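Local coordinates for ureidoglycolate hydrolase (Arabidopsis thaliana, PDB 4PXB), which hydrolyses (S)-ureidoglycolate to glyoxylate, ammonium and carbon dioxide, a manganese-dependent step of plant purine breakdown, at residues N22-L27 against G100-V105; L133-E138 against S145-R150. The protein carries 1 engineered substitution. All coordinates share one frame; numbering follows the deposited sequence.

Contact 1. Residues N22-L27 against G100-V105; sequences NQIDEL and GKYDGV. With MN (manganese (II) ion), chain C; MN (manganese (II) ion), chain D; UGC ((2S)-(carbamoylamino)(hydroxy)ethanoic acid), chain E.
Asp25 OD1 is held by two donors: Lys101 NZ, 2.7 Å away and arriving nearly along the C-O axis of the carboxylate, and the side-chain amide of Gln21, one turn earlier on the same helix. The salt bridge joins helix 17-28 to the loop that carries the bridging aspartate of this M20-family dinuclear metal centre. Lysine suits the place because its long chain can turn: a bend at chi3 (-61°) turns the ammonium toward the Asp25 carboxylate. A leucine instead of Asp25 would fill similar room but would probably leave the Lys101 ammonium without its counter-charge and Gln21 NE2 without this acceptor. Nearer the Lys101 backbone, a water donates to both Ile24 O, at 2.8 Å, and Lys101 O, and so links the two backbones. The apolar side of the helix completes the contact. Ile24 uses its two branches separately: CG2 sits 4.1 Å above one face of the Tyr102 ring, offset toward the rim, whereas CD1 reaches Val105 CG1 at 3.6 Å. That methyl of Val105, anti to its own backbone nitrogen (chi1 179°), also meets Leu27 CD2, so one small branched residue serves two helix side chains. Between Tyr102 and Val105 the loop swings to the active site; Glu406 OE1 accepts the backbone N-H groups of Tyr102 and Asp103, and Gly104 has a positive phi (81°), a backbone shape glycine adopts easily. The carboxylate of Asp103 is shared between the metals, OD1 binding one manganese at 2.2 Å and OD2 the other at 2.2 Å.

Contact 2. Residues L133-E138 against S145-R150; sequences LFTSAE and SCLGSR. Engineered in segment 133-138: Ala137 (natural residue Glu). With MN (manganese (II) ion), chain D; UGC ((2S)-(carbamoylamino)(hydroxy)ethanoic acid), chain E.
Thr135 turns its two branches to different tasks where it meets Gly148. With OG1 anti to the backbone nitrogen (chi1 -162°), the methyl CG2 lies between the nitrogen and the carbonyl carbon and rests 3.8 Å from Gly148 CA, also brushing Leu147 CD2, while the hydroxyl engages Val70 O and Arg51. Glycine fits here because a beta carbon would stand only 3.2 Å from Thr135 N. One residue earlier, the Phe134 ring brings CE1 obliquely to within 3.7 Å of Ser149 CB; the hydroxyl of that serine is bonded to Asp379. This is the loop of the M20 catalytic domain that follows strand 129-133, carries the metal-binding Glu138 and leads back into helix 147-152. Cys146 is the N-cap, and its N-H bonds to the carbonyl of the engineered Ala137 (glutamate in the natural protein), N to O 2.8 Å, from above the carbonyl plane. Water supplies further links: one molecule joins Ser136 OG, which is also bonded to Asp94, to Leu147 N, another Ser136 O to Ser149 N, in the first turn. Arg150 reaches back to Ser145, gripping it side-on, NE to Ser145 O at 2.7 Å and NH2 to Ser145 OG at 3.0 Å, the latter nearly straight (173°). Both acceptors lie in the guanidinium plane, with OG presented by a chi1 of 62°; Asp345 forms a salt bridge with the same NH2. Glu138, its chain bent at chi2, binds manganese through OE2 at 2.3 Å, while OE1 accepts Asn294 ND2 of the second subunit.

In the fold
Near the N terminus, after the short helix 9-12, helix 17-28 meets residues 100-105 at contact 1, which closes a long loop of 72 residues. That loop takes in helix 45-60 and several strands. The chain then runs through helix 105-120 and strand 129-133 before contact 2 closes a short loop of six residues between 133-138 and 145-150. The two closures therefore follow in series, without crossing. Their centres lie about 17 Å apart, yet they converge on the metal site: each supplies a carboxylate to the same manganese, with His402 a further ligand, and the substrate bound to it is also held by His244 of the second subunit.

Contact 1. Residues N22-L27 against G100-V105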
loop_
_atom_site.group_PDB
_atom_site.type_symbol
_atom_site.label_atom_id
_atom_site.label_comp_id
_atom_site.label_asym_id
_atom_site.label_seq_id
_atom_site.Cartn_x
_atom_site.Cartn_y
_atom_site.Cartn_z
ATOM N N ASN A 22 -8.785 6.128 33.381
ATOM C CA ASN A 22 -9.508 7.159 32.637
ATOM C C ASN A 22 -8.598 7.956 31.691
ATOM O O ASN A 22 -8.989 8.280 30.565
ATOM C CB ASN A 22 -10.261 8.100 33.591
ATOM C CG ASN A 22 -11.450 7.420 34.268
ATOM O OD1 ASN A 22 -11.962 6.409 33.778
ATOM N ND2 ASN A 22 -11.894 7.972 35.399
ATOM N N GLN A 23 -7.387 8.273 32.143
ATOM C CA GLN A 23 -6.457 9.031 31.311
ATOM C C GLN A 23 -5.942 8.189 30.142
ATOM O O GLN A 23 -5.723 8.713 29.047
ATOM C CB GLN A 23 -5.291 9.564 32.141
ATOM C CG GLN A 23 -5.708 10.541 33.234
ATOM C CD GLN A 23 -4.560 10.870 34.175
ATOM O OE1 GLN A 23 -3.621 10.086 34.314
ATOM N NE2 GLN A 23 -4.630 12.033 34.825
ATOM N N ILE A 24 -5.740 6.893 30.380
ATOM C CA ILE A 24 -5.374 5.964 29.308
ATOM C C ILE A 24 -6.458 5.982 28.243
ATOM O O ILE A 24 -6.170 6.080 27.047
ATOM C CB ILE A 24 -5.203 4.516 29.842
ATOM C CG1 ILE A 24 -3.933 4.401 30.694
ATOM C CG2 ILE A 24 -5.178 3.503 28.692
ATOM C CD1 ILE A 24 -2.704 4.003 29.903
ATOM N N ASP A 25 -7.714 5.908 28.676
ATOM C CA ASP A 25 -8.829 5.887 27.732
ATOM C C ASP A 25 -8.945 7.207 26.967
ATOM O O ASP A 25 -9.169 7.206 25.747
ATOM C CB ASP A 25 -10.148 5.564 28.442
ATOM C CG ASP A 25 -10.198 4.130 28.948
ATOM O OD1 ASP A 25 -9.438 3.296 28.411
ATOM O OD2 ASP A 25 -10.989 3.839 29.867
ATOM N N GLU A 26 -8.802 8.321 27.681
ATOM C CA GLU A 26 -8.869 9.637 27.044
ATOM C C GLU A 26 -7.771 9.813 26.005
ATOM O O GLU A 26 -8.029 10.287 24.895
ATOM C CB GLU A 26 -8.806 10.760 28.081
ATOM C CG GLU A 26 -10.067 10.871 28.933
ATOM C CD GLU A 26 -10.023 12.030 29.922
ATOM O OE1 GLU A 26 -8.970 12.704 30.033
ATOM O OE2 GLU A 26 -11.052 12.265 30.597
ATOM N N LEU A 27 -6.548 9.428 26.354
ATOM C CA LEU A 27 -5.441 9.588 25.425
ATOM C C LEU A 27 -5.676 8.764 24.163
ATOM O O LEU A 27 -5.319 9.191 23.066
ATOM C CB LEU A 27 -4.102 9.231 26.084
ATOM C CG LEU A 27 -2.886 9.820 25.363
ATOM C CD1 LEU A 27 -2.868 11.335 25.533
ATOM C CD2 LEU A 27 -1.593 9.214 25.886
ATOM N N GLY A 100 -2.412 -0.858 20.251
ATOM C CA GLY A 100 -3.142 -0.755 21.506
ATOM C C GLY A 100 -2.994 0.577 22.219
ATOM O O GLY A 100 -2.382 1.520 21.682
ATOM N N LYS A 101 -3.565 0.650 23.423
ATOM C CA LYS A 101 -3.634 1.881 24.202
ATOM C C LYS A 101 -2.590 1.951 25.315
ATOM O O LYS A 101 -2.525 2.966 26.025
ATOM C CB LYS A 101 -5.012 2.006 24.896
ATOM C CG LYS A 101 -6.228 1.814 24.015
ATOM C CD LYS A 101 -7.523 2.062 24.809
ATOM C CE LYS A 101 -7.689 1.107 25.983
ATOM N NZ LYS A 101 -9.027 1.254 26.652
ATOM N N TYR A 102 -1.799 0.889 25.501
ATOM C CA TYR A 102 -0.941 0.787 26.700
ATOM C C TYR A 102 0.560 0.868 26.423
ATOM O O TYR A 102 1.348 1.322 27.263
ATOM C CB TYR A 102 -1.241 -0.520 27.458
ATOM C CG TYR A 102 -2.666 -0.619 27.951
ATOM C CD1 TYR A 102 -3.000 -0.266 29.260
ATOM C CD2 TYR A 102 -3.686 -1.054 27.107
ATOM C CE1 TYR A 102 -4.312 -0.350 29.706
ATOM C CE2 TYR A 102 -4.996 -1.139 27.551
ATOM C CZ TYR A 102 -5.302 -0.791 28.851
ATOM O OH TYR A 102 -6.609 -0.865 29.289
ATOM N N ASP A 103 0.959 0.404 25.246
ATOM C CA ASP A 103 2.347 0.486 24.819
ATOM C C ASP A 103 2.841 1.938 24.896
ATOM O O ASP A 103 2.258 2.828 24.267
ATOM C CB ASP A 103 2.407 -0.024 23.379
ATOM C CG ASP A 103 3.792 -0.062 22.824
ATOM O OD1 ASP A 103 4.751 0.151 23.575
ATOM O OD2 ASP A 103 3.913 -0.321 21.629
ATOM N N GLY A 104 3.887 2.174 25.687
ATOM C CA GLY A 104 4.469 3.502 25.831
ATOM C C GLY A 104 3.689 4.371 26.804
ATOM O O GLY A 104 4.251 4.920 27.751
ATOM N N VAL A 105 2.385 4.489 26.563
ATOM C CA VAL A 105 1.525 5.384 27.331
ATOM C C VAL A 105 1.563 5.114 28.838
ATOM O O VAL A 105 1.550 6.054 29.651
ATOM C CB VAL A 105 0.071 5.279 26.837
ATOM C CG1 VAL A 105 -0.847 6.188 27.659
ATOM C CG2 VAL A 105 -0.005 5.637 25.352
HETATM MN MN MN C . 6.834 0.932 23.695
HETATM MN MN MN D . 5.758 -0.427 20.392
HETATM O O3 UGC E . 9.049 -2.914 17.872
HETATM C C3 UGC E . 9.261 -2.561 19.055
HETATM O O4 UGC E . 10.169 -3.125 19.764
HETATM C C2 UGC E . 8.375 -1.554 19.691
HETATM O O2 UGC E . 7.878 -0.542 18.919
HETATM N N2 UGC E . 8.905 -1.075 20.932
HETATM C C1 UGC E . 8.013 -1.630 21.912
HETATM O O1 UGC E . 7.090 -2.325 21.479
HETATM N N1 UGC E . 8.178 -1.397 23.317
HETATM O O HOH W 1 -3.722 5.399 25.785
HETATM O O HOH W 2 9.034 1.474 24.211
HETATM O O HOH W 3 7.441 1.068 21.233
#

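Contact 2. Residues L133-E138 against S145-R150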
loop_
_atom_site.group_PDB
_atom_site.type_symbol
_atom_site.label_atom_id
_atom_site.label_comp_id
_atom_site.label_asym_id
_atom_site.label_seq_id
_atom_site.Cartn_x
_atom_site.Cartn_y
_atom_site.Cartn_z
ATOM N N LEU A 133 8.840 12.689 28.060
ATOM C CA LEU A 133 8.025 12.168 26.975
ATOM C C LEU A 133 8.908 12.204 25.735
ATOM O O LEU A 133 9.158 13.279 25.162
ATOM C CB LEU A 133 6.777 13.031 26.769
ATOM C CG LEU A 133 5.911 12.782 25.533
ATOM C CD1 LEU A 133 5.697 11.289 25.278
ATOM C CD2 LEU A 133 4.570 13.472 25.736
ATOM N N PHE A 134 9.409 11.043 25.328
ATOM C CA PHE A 134 10.230 10.978 24.123
ATOM C C PHE A 134 9.388 11.324 22.916
ATOM O O PHE A 134 8.226 10.935 22.843
ATOM C CB PHE A 134 10.864 9.600 23.985
ATOM C CG PHE A 134 11.831 9.293 25.087
ATOM C CD1 PHE A 134 13.155 9.693 24.990
ATOM C CD2 PHE A 134 11.407 8.653 26.240
ATOM C CE1 PHE A 134 14.056 9.433 26.024
ATOM C CE2 PHE A 134 12.296 8.384 27.272
ATOM C CZ PHE A 134 13.628 8.780 27.162
ATOM N N THR A 135 9.970 12.054 21.967
ATOM C CA THR A 135 9.192 12.609 20.864
ATOM C C THR A 135 8.560 11.513 20.010
ATOM O O THR A 135 7.486 11.702 19.443
ATOM C CB THR A 135 10.036 13.579 19.989
ATOM O OG1 THR A 135 9.167 14.410 19.208
ATOM C CG2 THR A 135 10.993 12.814 19.062
ATOM N N SER A 136 9.210 10.355 19.956
ATOM C CA SER A 136 8.704 9.208 19.196
ATOM C C SER A 136 9.600 8.010 19.463
ATOM O O SER A 136 10.826 8.156 19.510
ATOM C CB SER A 136 8.734 9.516 17.690
ATOM O OG SER A 136 8.592 8.334 16.915
ATOM N N ALA A 137 9.010 6.832 19.643
ATOM C CA ALA A 137 9.804 5.610 19.716
ATOM C C ALA A 137 9.579 4.726 18.489
ATOM O O ALA A 137 10.448 3.920 18.132
ATOM C CB ALA A 137 9.505 4.839 20.996
ATOM N N GLU A 138 8.433 4.884 17.827
ATOM C CA GLU A 138 8.075 3.985 16.728
ATOM C C GLU A 138 8.630 4.462 15.390
ATOM O O GLU A 138 8.715 5.668 15.142
ATOM C CB GLU A 138 6.560 3.840 16.625
ATOM C CG GLU A 138 5.893 3.423 17.931
ATOM C CD GLU A 138 6.159 1.966 18.300
ATOM O OE1 GLU A 138 7.072 1.313 17.731
ATOM O OE2 GLU A 138 5.441 1.466 19.187
ATOM N N SER A 145 13.474 4.269 14.429
ATOM C CA SER A 145 12.934 3.997 15.761
ATOM C C SER A 145 13.626 4.887 16.783
ATOM O O SER A 145 14.752 5.341 16.543
ATOM C CB SER A 145 13.148 2.527 16.128
ATOM O OG SER A 145 14.539 2.216 16.179
ATOM N N CYS A 146 12.947 5.155 17.903
ATOM C CA CYS A 146 13.537 5.904 19.012
ATOM C C CYS A 146 14.229 7.178 18.549
ATOM O O CYS A 146 15.350 7.464 18.963
ATOM C CB CYS A 146 14.542 5.036 19.769
ATOM S SG CYS A 146 13.783 3.622 20.623
ATOM N N LEU A 147 13.567 7.930 17.678
ATOM C CA LEU A 147 14.188 9.096 17.070
ATOM C C LEU A 147 14.673 10.077 18.144
ATOM O O LEU A 147 15.794 10.597 18.073
ATOM C CB LEU A 147 13.208 9.757 16.094
ATOM C CG LEU A 147 13.741 10.913 15.239
ATOM C CD1 LEU A 147 13.113 10.888 13.847
ATOM C CD2 LEU A 147 13.474 12.261 15.920
ATOM N N GLY A 148 13.836 10.300 19.151
ATOM C CA GLY A 148 14.172 11.200 20.239
ATOM C C GLY A 148 15.351 10.752 21.091
ATOM O O GLY A 148 16.273 11.535 21.321
ATOM N N SER A 149 15.331 9.514 21.576
ATOM C CA SER A 149 16.399 9.060 22.463
ATOM C C SER A 149 17.722 8.795 21.721
ATOM O O SER A 149 18.803 8.903 22.306
ATOM C CB SER A 149 15.963 7.829 23.268
ATOM O OG SER A 149 15.563 6.779 22.397
ATOM N N ARG A 150 17.642 8.435 20.444
ATOM C CA ARG A 150 18.857 8.278 19.650
ATOM C C ARG A 150 19.585 9.622 19.588
ATOM O O ARG A 150 20.815 9.681 19.685
ATOM C CB ARG A 150 18.539 7.792 18.236
ATOM C CG ARG A 150 18.092 6.343 18.123
ATOM C CD ARG A 150 17.975 5.964 16.643
ATOM N NE ARG A 150 17.404 4.632 16.425
ATOM C CZ ARG A 150 18.128 3.527 16.275
ATOM N NH1 ARG A 150 19.458 3.581 16.342
ATOM N NH2 ARG A 150 17.526 2.363 16.069
HETATM MN MN MN D . 5.758 -0.427 20.392
HETATM O O3 UGC E . 9.049 -2.914 17.872
HETATM C C3 UGC E . 9.261 -2.561 19.055
HETATM O O4 UGC E . 10.169 -3.125 19.764
HETATM C C2 UGC E . 8.375 -1.554 19.691
HETATM O O2 UGC E . 7.878 -0.542 18.919
HETATM N N2 UGC E . 8.905 -1.075 20.932
HETATM C C1 UGC E . 8.013 -1.630 21.912
HETATM O O1 UGC E . 7.090 -2.325 21.479
HETATM N N1 UGC E . 8.178 -1.397 23.317
HETATM O O HOH W 4 12.685 8.486 21.108
HETATM O O HOH W 5 11.028 7.092 16.392
HETATM O O HOH W 3 7.441 1.068 21.233
#